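Local coordinates for protein complement factor H (Mus musculus, PDB 2YBY) that probably regulates complement activation in innate immunity through a chain of sushi repeats, of which two are present here, at residues V66-F71 against E83-Q88. The protein carries 1 engineered substitution. Residues are numbered along the deposited sequence.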
loop_
_atom_site.group_PDB
_atom_site.type_symbol
_atom_site.label_atom_id
_atom_site.label_comp_id
_atom_site.label_asym_id
_atom_site.label_seq_id
_atom_site.Cartn_x
_atom_site.Cartn_y
_atom_site.Cartn_z
ATOM N N VAL A 66 3.862 -1.538 -0.147
ATOM C CA VAL A 66 3.893 -0.863 -1.452
ATOM C C VAL A 66 3.622 0.634 -1.263
ATOM O O VAL A 66 3.170 1.072 -0.198
ATOM C CB VAL A 66 2.871 -1.496 -2.440
ATOM C CG1 VAL A 66 3.199 -2.966 -2.712
ATOM C CG2 VAL A 66 1.443 -1.368 -1.939
ATOM N N ARG A 67 3.891 1.438 -2.300
ATOM C CA ARG A 67 3.605 2.864 -2.198
ATOM C C ARG A 67 2.122 3.147 -1.858
ATOM O O ARG A 67 1.221 2.497 -2.390
ATOM C CB ARG A 67 3.990 3.607 -3.497
ATOM C CG ARG A 67 3.784 5.120 -3.474
ATOM C CD ARG A 67 4.564 5.853 -2.437
ATOM N NE ARG A 67 6.004 5.858 -2.683
ATOM C CZ ARG A 67 6.925 6.259 -1.802
ATOM N NH1 ARG A 67 6.566 6.647 -0.580
ATOM N NH2 ARG A 67 8.214 6.251 -2.127
ATOM N N LYS A 68 1.906 4.104 -0.950
ATOM C CA LYS A 68 0.604 4.585 -0.541
ATOM C C LYS A 68 0.416 5.968 -1.153
ATOM O O LYS A 68 1.322 6.809 -1.083
ATOM C CB LYS A 68 0.549 4.708 0.987
ATOM C CG LYS A 68 -0.744 5.195 1.555
ATOM C CD LYS A 68 -0.736 5.237 3.085
ATOM C CE LYS A 68 -0.045 6.462 3.604
ATOM N NZ LYS A 68 -0.147 6.569 5.084
ATOM N N CYS A 69 -0.750 6.189 -1.779
ATOM C CA CYS A 69 -1.126 7.486 -2.316
ATOM C C CYS A 69 -2.451 7.854 -1.700
ATOM O O CYS A 69 -3.427 7.130 -1.885
ATOM C CB CYS A 69 -1.248 7.451 -3.831
ATOM S SG CYS A 69 0.206 6.836 -4.692
ATOM N N VAL A 70 -2.523 9.001 -1.063
ATOM C CA VAL A 70 -3.725 9.465 -0.394
ATOM C C VAL A 70 -4.459 10.413 -1.319
ATOM O O VAL A 70 -3.849 11.351 -1.874
ATOM C CB VAL A 70 -3.382 10.141 0.956
ATOM C CG1 VAL A 70 -4.625 10.764 1.592
ATOM C CG2 VAL A 70 -2.712 9.132 1.906
ATOM N N PHE A 71 -5.768 10.183 -1.495
ATOM C CA PHE A 71 -6.605 11.066 -2.286
ATOM C C PHE A 71 -7.381 11.961 -1.333
ATOM O O PHE A 71 -8.011 11.443 -0.418
ATOM C CB PHE A 71 -7.603 10.278 -3.143
ATOM C CG PHE A 71 -8.472 11.195 -3.960
ATOM C CD1 PHE A 71 -7.932 11.940 -4.995
ATOM C CD2 PHE A 71 -9.799 11.399 -3.630
ATOM C CE1 PHE A 71 -8.717 12.811 -5.733
ATOM C CE2 PHE A 71 -10.595 12.265 -4.378
ATOM C CZ PHE A 71 -10.050 12.954 -5.432
ATOM N N GLU A 83 -9.634 11.672 3.901
ATOM C CA GLU A 83 -8.525 11.021 3.209
ATOM C C GLU A 83 -8.874 9.600 2.784
ATOM O O GLU A 83 -9.223 8.784 3.634
ATOM C CB GLU A 83 -7.304 10.956 4.129
ATOM C CG GLU A 83 -6.688 12.305 4.425
ATOM C CD GLU A 83 -5.472 12.240 5.327
ATOM O OE1 GLU A 83 -4.932 11.126 5.521
ATOM O OE2 GLU A 83 -5.078 13.300 5.864
ATOM N N LYS A 84 -8.771 9.295 1.482
ATOM C CA LYS A 84 -9.009 7.943 1.002
ATOM C C LYS A 84 -7.663 7.359 0.569
ATOM O O LYS A 84 -6.958 7.962 -0.250
ATOM C CB LYS A 84 -10.019 7.918 -0.144
ATOM C CG LYS A 84 -10.415 6.498 -0.496
ATOM C CD LYS A 84 -11.623 6.425 -1.419
ATOM C CE LYS A 84 -11.728 5.075 -2.115
ATOM N NZ LYS A 84 -11.941 3.950 -1.166
ATOM N N VAL A 85 -7.305 6.201 1.121
ATOM C CA VAL A 85 -6.061 5.558 0.802
ATOM C C VAL A 85 -6.137 4.763 -0.493
ATOM O O VAL A 85 -7.013 3.900 -0.661
ATOM C CB VAL A 85 -5.585 4.642 1.956
ATOM C CG1 VAL A 85 -4.414 3.776 1.528
ATOM C CG2 VAL A 85 -5.208 5.479 3.179
ATOM N N TYR A 86 -5.153 4.988 -1.368
ATOM C CA TYR A 86 -4.917 4.158 -2.527
ATOM C C TYR A 86 -3.533 3.578 -2.426
ATOM O O TYR A 86 -2.685 4.138 -1.715
ATOM C CB TYR A 86 -5.102 4.923 -3.826
ATOM C CG TYR A 86 -6.544 5.271 -4.060
ATOM C CD1 TYR A 86 -7.116 6.384 -3.462
ATOM C CD2 TYR A 86 -7.322 4.533 -4.942
ATOM C CE1 TYR A 86 -8.450 6.721 -3.685
ATOM C CE2 TYR A 86 -8.650 4.861 -5.180
ATOM C CZ TYR A 86 -9.207 5.970 -4.565
ATOM O OH TYR A 86 -10.526 6.319 -4.809
ATOM N N VAL A 87 -3.296 2.457 -3.108
ATOM C CA VAL A 87 -2.009 1.785 -3.126
ATOM C C VAL A 87 -1.511 1.627 -4.526
ATOM O O VAL A 87 -2.260 1.775 -5.494
ATOM C CB VAL A 87 -2.016 0.439 -2.362
ATOM C CG1 VAL A 87 -2.617 0.600 -0.963
ATOM C CG2 VAL A 87 -2.743 -0.643 -3.154
ATOM N N GLN A 88 -0.229 1.338 -4.635
ATOM C CA GLN A 88 0.484 1.203 -5.883
ATOM C C GLN A 88 -0.262 0.334 -6.898
ATOM O O GLN A 88 -0.668 -0.798 -6.591
ATOM C CB GLN A 88 1.865 0.639 -5.598
ATOM C CG GLN A 88 2.859 0.868 -6.699
ATOM C CD GLN A 88 4.267 0.591 -6.227
ATOM O OE1 GLN A 88 4.586 0.588 -5.016
ATOM N NE2 GLN A 88 5.154 0.394 -7.173
#
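A general rule of antiparallel pairing is that side chains alternate between the two faces of the sheet, and residues 66-71 and 83-88 illustrate it where two sushi repeats join. Cys69 and Tyr86 form a hydrogen-bonded pair, each N donating to the other's O at 2.8 Å. Phe71 and Lys84 repeat the pattern, with Phe71 N to Lys84 O at 2.8 Å and Lys84 N to Phe71 O at 3.0 Å. At the other end the ladder changes character: Gln88 N still donates to Arg67 O (2.9 Å), but Arg67 N is met by a side chain, Gln88 OE1, also at 2.9 Å. With chi1 and chi2 both t, the Gln88 side chain stretches across to the partner strand and presents OE1 there.

On one face Phe71 CB lies 3.7 Å from Tyr86 CE1, while chi1 t carries the Phe71 ring away from strand 84-87; the Lys84 chain runs outward. The other face carries Lys68, Val70, Val85 and Val87, with Lys68 CG 3.9 Å from Val85 CG1. Arg67 turns its guanidinium away, hydrogen-bonding the main-chain carbonyls of Glu113 and Gly40, with a cation-pi contact to Phe41. Cys69 is disulfide-bonded to Cys111, and Leu92 of strand 91-93 touches both Phe71 and Tyr86. Strand 66-71 is the middle of a three-stranded sheet, between strand 41-42 of the preceding repeat and strand 84-87 of the next.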